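Local coordinates for protein beta sliding clamp (Bartonella birtlesii LL-WM9, PDB 6PTR) that probably tethers DNA polymerases and other proteins to DNA, conferring processivity as a ring-shaped, head-to-tail homodimer that encircles the duplex, at residues H302-L307 with E318-A323; L298-G303 with L330-N335; K270-R275 with A322-S327. One frame throughout, in Å; residues are numbered along the deposited sequence.

The three contacts lie in the C-terminal domain and show how one region of antiparallel structure is assembled from strands near and far in sequence. Contacts 1 and 2, with centres about 8 Å apart, belong to one four-stranded sheet and meet through its inner strands, where Lys-306 O lies 2.8 Å from Thr-299 N. Contact 3 extends this order toward a second sheet, joining edge strand 269-274 to the loop that leaves contact 1; its centre is about 9 Å from that of contact 1 and about 10 Å from that of contact 2. The turn at His-302 and Gly-303 ties them together, Gly-303 N approaching Tyr-325 O at 3.2 Å.

Contact 1 (H302-L307 with E318-A323); sequences HGQLKL and EDQLAA
The beta hairpin formed by strands 304-311 and 315-322 supplies this contact, a regular antiparallel ladder whose local strand axes run 163° apart. At its centre Leu-305 and Leu-321 are a hydrogen-bonded pair: Leu-305 N donates to Leu-321 O at 2.8 Å, nearly along the C=O axis, and Leu-321 N answers Leu-305 O. Leu-307 and Asp-319 repeat the pattern two residues on, with Leu-307 N 2.9 Å from Asp-319 O. At the Gly-303 end the geometry changes: Ala-323 N binds Gly-303 O at 3.0 Å from a position 66° out of the carbonyl plane.

Two unlike faces result. On one, Leu-305 and Leu-321 lie side by side although their first torsions differ, CG being anti to the backbone N in Leu-305 and anti to the carbonyl carbon in Leu-321; their branches meet as CD2 of Leu-305 and CD1 of Leu-321, 4.1 Å apart. Ala-323 CB lies 4.2 Å from Leu-305 CB and lengthens the apolar row. On the other face the extended Gln-304 and Gln-320 cross obliquely, amide planes 37° apart. The amides touch without a hydrogen bond, the two donors Gln-304 NE2 and Gln-320 NE2 lying 3.2 Å apart, while Gln-320 OE1 turns alongside the aliphatic chain of Lys-306. Asp-319 OD1 accepts the N-H of Gln-320 through its anti lone pair, which steadies the carboxylate.

The leucine face rests on helix 275-285, through Phe-278, Ala-281 and Val-282, and is continued across the sheet by Leu-298 and Ile-300 of strand 295-301. Asp-319 forms a salt bridge with Arg-284 of that helix and a hydrogen bond with Thr-114 of the second subunit. Glu-318 bonds His-115 of that subunit and pairs with one of its strands, so the sheet continues across the dimer interface.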
# COMPACT_ATOMS: atom_id res chain seq x y z
N HIS C 302 -36.67 6.68 -22.34
CA HIS C 302 -36.25 7.30 -23.58
C HIS C 302 -35.29 8.45 -23.30
O HIS C 302 -35.64 9.42 -22.62
CB HIS C 302 -37.47 7.79 -24.36
CG HIS C 302 -38.29 6.68 -24.94
ND1 HIS C 302 -39.48 6.91 -25.61
CD2 HIS C 302 -38.10 5.34 -24.97
CE1 HIS C 302 -39.98 5.75 -26.02
NE2 HIS C 302 -39.16 4.79 -25.64
N GLY C 303 -34.06 8.32 -23.81
CA GLY C 303 -33.09 9.39 -23.74
C GLY C 303 -32.42 9.60 -22.40
O GLY C 303 -31.60 10.52 -22.28
N GLN C 304 -32.70 8.76 -21.41
CA GLN C 304 -32.37 9.11 -20.03
C GLN C 304 -32.10 7.86 -19.21
O GLN C 304 -32.84 6.88 -19.27
CB GLN C 304 -33.54 9.90 -19.42
CG GLN C 304 -33.40 10.30 -17.99
CD GLN C 304 -34.66 10.98 -17.50
OE1 GLN C 304 -35.33 10.48 -16.59
NE2 GLN C 304 -35.01 12.10 -18.12
N LEU C 305 -31.04 7.91 -18.41
CA LEU C 305 -30.72 6.82 -17.50
C LEU C 305 -30.60 7.37 -16.08
O LEU C 305 -29.81 8.29 -15.84
CB LEU C 305 -29.42 6.12 -17.90
CG LEU C 305 -28.82 5.08 -16.97
CD1 LEU C 305 -29.72 3.88 -16.91
CD2 LEU C 305 -27.45 4.68 -17.45
N LYS C 306 -31.36 6.80 -15.15
CA LYS C 306 -31.20 7.12 -13.73
C LYS C 306 -30.58 5.95 -13.01
O LYS C 306 -30.89 4.79 -13.31
CB LYS C 306 -32.54 7.47 -13.08
CG LYS C 306 -33.19 8.72 -13.65
CD LYS C 306 -34.32 9.22 -12.76
CE LYS C 306 -35.67 9.05 -13.42
NZ LYS C 306 -36.72 9.77 -12.64
N LEU C 307 -29.71 6.25 -12.04
CA LEU C 307 -29.02 5.25 -11.25
C LEU C 307 -29.44 5.45 -9.80
O LEU C 307 -29.54 6.58 -9.35
CB LEU C 307 -27.50 5.42 -11.35
CG LEU C 307 -26.93 5.39 -12.74
CD1 LEU C 307 -25.44 5.68 -12.69
CD2 LEU C 307 -27.19 4.03 -13.35
N GLU C 318 -28.29 8.70 -5.80
CA GLU C 318 -28.84 8.63 -7.14
C GLU C 318 -28.06 9.56 -8.06
O GLU C 318 -27.37 10.48 -7.60
CB GLU C 318 -30.33 8.99 -7.15
CG GLU C 318 -30.68 10.36 -6.66
CD GLU C 318 -32.19 10.63 -6.71
OE1 GLU C 318 -32.97 9.67 -6.91
OE2 GLU C 318 -32.59 11.80 -6.55
N ASP C 319 -28.16 9.29 -9.36
CA ASP C 319 -27.56 10.15 -10.37
C ASP C 319 -28.36 9.97 -11.65
O ASP C 319 -29.24 9.11 -11.75
CB ASP C 319 -26.07 9.81 -10.56
CG ASP C 319 -25.23 11.01 -10.95
OD1 ASP C 319 -25.73 11.94 -11.63
OD2 ASP C 319 -24.04 11.03 -10.55
N GLN C 320 -28.07 10.81 -12.64
CA GLN C 320 -28.80 10.72 -13.90
C GLN C 320 -27.87 11.08 -15.04
O GLN C 320 -27.00 11.94 -14.90
CB GLN C 320 -30.03 11.63 -13.86
CG GLN C 320 -30.90 11.61 -15.09
CD GLN C 320 -32.21 12.35 -14.87
OE1 GLN C 320 -32.69 12.46 -13.74
NE2 GLN C 320 -32.79 12.86 -15.95
N LEU C 321 -28.06 10.42 -16.18
CA LEU C 321 -27.24 10.65 -17.36
C LEU C 321 -28.12 10.67 -18.59
O LEU C 321 -29.15 9.99 -18.65
CB LEU C 321 -26.18 9.56 -17.56
CG LEU C 321 -25.28 9.18 -16.41
CD1 LEU C 321 -24.83 7.76 -16.63
CD2 LEU C 321 -24.10 10.14 -16.41
N ALA C 322 -27.68 11.43 -19.60
CA ALA C 322 -28.23 11.28 -20.93
C ALA C 322 -27.90 9.89 -21.46
O ALA C 322 -26.87 9.29 -21.11
CB ALA C 322 -27.68 12.36 -21.86
N ALA C 323 -28.80 9.35 -22.26
CA ALA C 323 -28.58 8.04 -22.86
C ALA C 323 -29.28 8.02 -24.20
O ALA C 323 -30.21 8.79 -24.44
CB ALA C 323 -29.09 6.92 -21.96

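Contact 2 (L298-G303 with L330-N335); sequences LTIEHG and LEIGFN
In Thr-299 the hydroxyl lies anti to the carbonyl carbon (chi1 -60°), and in Glu-331 CG takes the equivalent place (chi1 -65°), so that the two side chains run side by side from the same face of the sheet. Thr-299 OG1 thereby comes to 3.2 Å from Glu-331 OE2, while Thr-299 CG2 lies against Glu-331 CG. The carboxylate has a firmer partner in Lys-297, with which OE2 makes a salt bridge.

Across the sheet the torsions serve hydrophobic packing. Ile-332 sets CG1 anti to the backbone N (chi1 -174°), which sends its ethyl arm away from strand 298-301 and leaves CG2 to do the touching. The end of Ile-300, brought round by a CG1 anti to its carbonyl carbon, reaches this methyl with CD1 at 4.0 Å from Ile-332 CG2. Leu-298, directly opposite Ile-332 in the ladder, brings CB to 4.1 Å from the same Ile-332 CG2. Farther along, Leu-298 CD2 meets the edge of the Phe-334 ring near its plane, 4.2 Å from CD2 of Phe-334.

The backbone fixes the register with four fairly straight bonds in two reciprocal pairs. Leu-298 N lies 2.7 Å from Ile-332 O, and Ile-300 N is equally near Leu-330 O, at 2.7 Å; the return bonds from Ile-332 N and Leu-330 N are somewhat longer. Between them, Glu-331 CA points a C-H at Leu-298 O.

Leu-355 of strand 350-355 and Tyr-325 lie against Ile-300 and Leu-330, and Asn-335 then caps helix 336-345. The ladder belongs to an antiparallel sheet with four strands from this chain, in the order 3-2-1-4, in which strand 330-335 pairs with the side of the first meander strand away from the second, as is usual in the domains of DNA polymerase III beta subunits.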
# COMPACT_ATOMS: atom_id res chain seq x y z
N LEU C 298 -30.61 0.59 -12.51
CA LEU C 298 -30.69 1.43 -13.70
C LEU C 298 -32.16 1.55 -14.07
O LEU C 298 -32.81 0.54 -14.37
CB LEU C 298 -29.90 0.84 -14.87
CG LEU C 298 -28.37 0.90 -14.85
CD1 LEU C 298 -27.79 0.25 -13.62
CD2 LEU C 298 -27.79 0.25 -16.12
N THR C 299 -32.67 2.76 -14.06
CA THR C 299 -34.01 3.03 -14.57
C THR C 299 -33.85 3.67 -15.93
O THR C 299 -33.41 4.82 -16.04
CB THR C 299 -34.78 3.92 -13.61
OG1 THR C 299 -34.88 3.26 -12.34
CG2 THR C 299 -36.18 4.20 -14.16
N ILE C 300 -34.21 2.93 -16.98
CA ILE C 300 -33.89 3.31 -18.35
C ILE C 300 -35.18 3.77 -19.00
O ILE C 300 -36.17 3.03 -19.04
CB ILE C 300 -33.26 2.17 -19.15
CG1 ILE C 300 -32.21 1.44 -18.32
CG2 ILE C 300 -32.60 2.71 -20.42
CD1 ILE C 300 -31.78 0.13 -18.95
N GLU C 301 -35.16 5.01 -19.50
CA GLU C 301 -36.28 5.59 -20.20
C GLU C 301 -35.75 6.20 -21.50
O GLU C 301 -34.55 6.21 -21.76
CB GLU C 301 -37.00 6.64 -19.33
CG GLU C 301 -38.11 6.06 -18.47
CD GLU C 301 -37.93 6.32 -16.98
OE1 GLU C 301 -38.68 5.70 -16.18
OE2 GLU C 301 -37.07 7.14 -16.59
N HIS C 302 -36.67 6.68 -22.34
CA HIS C 302 -36.25 7.30 -23.58
C HIS C 302 -35.29 8.45 -23.30
O HIS C 302 -35.64 9.42 -22.62
CB HIS C 302 -37.47 7.79 -24.36
CG HIS C 302 -38.29 6.68 -24.94
ND1 HIS C 302 -39.48 6.91 -25.61
CD2 HIS C 302 -38.10 5.34 -24.97
CE1 HIS C 302 -39.98 5.75 -26.02
NE2 HIS C 302 -39.16 4.79 -25.64
N GLY C 303 -34.06 8.32 -23.81
CA GLY C 303 -33.09 9.39 -23.74
C GLY C 303 -32.42 9.60 -22.40
O GLY C 303 -31.60 10.52 -22.28
N LEU C 330 -37.23 0.28 -18.79
CA LEU C 330 -36.77 -0.91 -18.10
C LEU C 330 -36.08 -0.50 -16.81
O LEU C 330 -35.30 0.45 -16.81
CB LEU C 330 -35.81 -1.73 -18.97
CG LEU C 330 -35.10 -2.94 -18.38
CD1 LEU C 330 -36.09 -4.01 -17.95
CD2 LEU C 330 -34.12 -3.50 -19.39
N GLU C 331 -36.37 -1.22 -15.73
CA GLU C 331 -35.62 -1.12 -14.49
C GLU C 331 -34.84 -2.41 -14.31
O GLU C 331 -35.43 -3.50 -14.30
CB GLU C 331 -36.55 -0.88 -13.29
CG GLU C 331 -37.29 0.43 -13.33
CD GLU C 331 -37.91 0.77 -11.97
OE1 GLU C 331 -38.97 0.21 -11.64
OE2 GLU C 331 -37.32 1.58 -11.22
N ILE C 332 -33.52 -2.29 -14.19
CA ILE C 332 -32.65 -3.46 -14.13
C ILE C 332 -31.49 -3.14 -13.20
O ILE C 332 -30.96 -2.02 -13.20
CB ILE C 332 -32.18 -3.86 -15.55
CG1 ILE C 332 -31.37 -5.17 -15.51
CG2 ILE C 332 -31.36 -2.74 -16.19
CD1 ILE C 332 -31.19 -5.79 -16.94
N GLY C 333 -31.10 -4.12 -12.40
CA GLY C 333 -30.05 -3.94 -11.42
C GLY C 333 -28.81 -4.71 -11.84
O GLY C 333 -28.91 -5.77 -12.46
N PHE C 334 -27.65 -4.20 -11.44
CA PHE C 334 -26.37 -4.86 -11.63
C PHE C 334 -25.49 -4.62 -10.42
O PHE C 334 -25.66 -3.64 -9.68
CB PHE C 334 -25.61 -4.34 -12.87
CG PHE C 334 -26.28 -4.66 -14.17
CD1 PHE C 334 -26.20 -5.95 -14.69
CD2 PHE C 334 -26.97 -3.69 -14.87
CE1 PHE C 334 -26.81 -6.25 -15.91
CE2 PHE C 334 -27.59 -3.99 -16.08
CZ PHE C 334 -27.51 -5.27 -16.60
N ASN C 335 -24.52 -5.51 -10.22
CA ASN C 335 -23.42 -5.27 -9.31
C ASN C 335 -22.59 -4.11 -9.84
O ASN C 335 -22.09 -4.16 -10.97
CB ASN C 335 -22.58 -6.55 -9.21
CG ASN C 335 -21.38 -6.40 -8.30
OD1 ASN C 335 -20.61 -5.45 -8.43
ND2 ASN C 335 -21.21 -7.36 -7.39

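Contact 3 (K270-R275 with A322-S327); sequences KLIVNR and AATYTS
Segments 270-275 and 322-327 run antiparallel, the end-to-end directions of their touching parts 178° apart, yet they share a single bridge, at Ile-272 and Thr-324. Its two hydrogen bonds are nearly straight and lie in the carbonyl planes: Ile-272 N reaches Thr-324 O at 3.0 Å, and Thr-324 N returns to Ile-272 O at 2.9 Å. Beyond the bridge the chains part and water fills in. One water links Asn-274 N, at 2.7 Å from its oxygen, to Ala-322 O; another donates to Lys-270 O and accepts from Thr-326 N.

On the inner side Leu-271, with CG anti to its backbone N, places CD1 3.6 Å from Ala-323 CB, and Val-273 CG1 touches the same methyl at 3.9 Å. Tyr-325 extends CG anti to its backbone N; Leu-271 CA lies at the ring's edge in its plane, and Tyr-325 CD1 stands 3.9 Å from Leu-271 CB. Ser-327 N sits over one face of the ring, toward the rim, while Tyr-325 OH bonds the carbonyl oxygen of Glu-328. On the outer side, Ile-272 CB and Thr-324 CB lie 4.0 Å apart.

Strand 269-274 bonds strand 350-355 along its other edge. Two direct bonds and two water bridges therefore tie an edge strand of one sheet to a loop leaving another, with apolar groups packed beneath: a join partly mediated by solvent.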
# COMPACT_ATOMS: atom_id res chain seq x y z
N LYS C 270 -31.54 -1.83 -26.86
CA LYS C 270 -30.17 -1.32 -26.94
C LYS C 270 -30.05 -0.02 -26.16
O LYS C 270 -30.81 0.92 -26.40
CB LYS C 270 -29.76 -1.10 -28.40
CG LYS C 270 -28.33 -0.58 -28.56
CD LYS C 270 -27.80 -0.82 -29.98
CE LYS C 270 -28.08 0.29 -30.92
NZ LYS C 270 -27.41 0.03 -32.25
N LEU C 271 -29.08 0.04 -25.25
CA LEU C 271 -28.77 1.23 -24.48
C LEU C 271 -27.35 1.67 -24.84
O LEU C 271 -26.43 0.85 -24.76
CB LEU C 271 -28.89 0.97 -22.98
CG LEU C 271 -28.27 1.99 -22.02
CD1 LEU C 271 -28.99 3.34 -22.15
CD2 LEU C 271 -28.29 1.51 -20.56
N ILE C 272 -27.18 2.93 -25.24
CA ILE C 272 -25.86 3.50 -25.48
C ILE C 272 -25.66 4.64 -24.50
O ILE C 272 -26.51 5.52 -24.38
CB ILE C 272 -25.68 4.02 -26.91
CG1 ILE C 272 -26.11 2.99 -27.95
CG2 ILE C 272 -24.22 4.42 -27.09
CD1 ILE C 272 -26.08 3.54 -29.38
N VAL C 273 -24.52 4.63 -23.82
CA VAL C 273 -24.18 5.70 -22.89
C VAL C 273 -22.75 6.13 -23.16
O VAL C 273 -21.95 5.39 -23.71
CB VAL C 273 -24.35 5.26 -21.41
CG1 VAL C 273 -25.81 4.93 -21.09
CG2 VAL C 273 -23.46 4.08 -21.10
N ASN C 274 -22.45 7.36 -22.76
CA ASN C 274 -21.07 7.80 -22.71
C ASN C 274 -20.35 7.02 -21.64
O ASN C 274 -20.73 7.06 -20.46
CB ASN C 274 -20.98 9.30 -22.42
CG ASN C 274 -19.56 9.79 -22.34
OD1 ASN C 274 -18.84 9.51 -21.39
ND2 ASN C 274 -19.15 10.54 -23.35
N ARG C 275 -19.30 6.30 -22.03
CA ARG C 275 -18.70 5.34 -21.12
C ARG C 275 -18.13 6.03 -19.88
O ARG C 275 -18.30 5.53 -18.76
CB ARG C 275 -17.60 4.55 -21.83
CG ARG C 275 -16.98 3.48 -20.97
CD ARG C 275 -16.08 2.60 -21.76
NE ARG C 275 -14.99 3.38 -22.31
CZ ARG C 275 -13.84 3.59 -21.69
NH1 ARG C 275 -13.62 3.06 -20.49
NH2 ARG C 275 -12.90 4.33 -22.27
N ALA C 322 -27.68 11.43 -19.60
CA ALA C 322 -28.23 11.28 -20.93
C ALA C 322 -27.90 9.89 -21.46
O ALA C 322 -26.87 9.29 -21.11
CB ALA C 322 -27.68 12.36 -21.86
N ALA C 323 -28.80 9.35 -22.26
CA ALA C 323 -28.58 8.04 -22.86
C ALA C 323 -29.28 8.02 -24.20
O ALA C 323 -30.21 8.79 -24.44
CB ALA C 323 -29.09 6.92 -21.96
N THR C 324 -28.81 7.15 -25.08
CA THR C 324 -29.54 6.84 -26.30
C THR C 324 -30.30 5.55 -26.04
O THR C 324 -29.70 4.50 -25.80
CB THR C 324 -28.59 6.73 -27.48
OG1 THR C 324 -27.93 8.00 -27.66
CG2 THR C 324 -29.35 6.38 -28.74
N TYR C 325 -31.62 5.64 -26.04
CA TYR C 325 -32.47 4.50 -25.70
C TYR C 325 -33.87 4.82 -26.19
O TYR C 325 -34.43 5.86 -25.82
CB TYR C 325 -32.47 4.25 -24.21
CG TYR C 325 -33.23 3.01 -23.79
CD1 TYR C 325 -32.60 1.77 -23.77
CD2 TYR C 325 -34.56 3.08 -23.37
CE1 TYR C 325 -33.27 0.64 -23.38
CE2 TYR C 325 -35.24 1.94 -22.97
CZ TYR C 325 -34.58 0.73 -22.97
OH TYR C 325 -35.23 -0.41 -22.57
N THR C 326 -34.41 3.95 -27.03
CA THR C 326 -35.72 4.17 -27.63
C THR C 326 -36.66 2.99 -27.40
O THR C 326 -37.71 2.92 -28.05
CB THR C 326 -35.58 4.45 -29.13
OG1 THR C 326 -34.94 3.35 -29.79
CG2 THR C 326 -34.74 5.70 -29.36
N SER C 327 -36.33 2.06 -26.50
CA SER C 327 -37.13 0.87 -26.29
C SER C 327 -38.11 1.07 -25.13
O SER C 327 -38.24 2.15 -24.55
CB SER C 327 -36.24 -0.34 -26.04
OG SER C 327 -35.33 -0.56 -27.10
O HOH W 1 -33.02 1.56 -27.78
O HOH W 2 -24.23 9.26 -21.89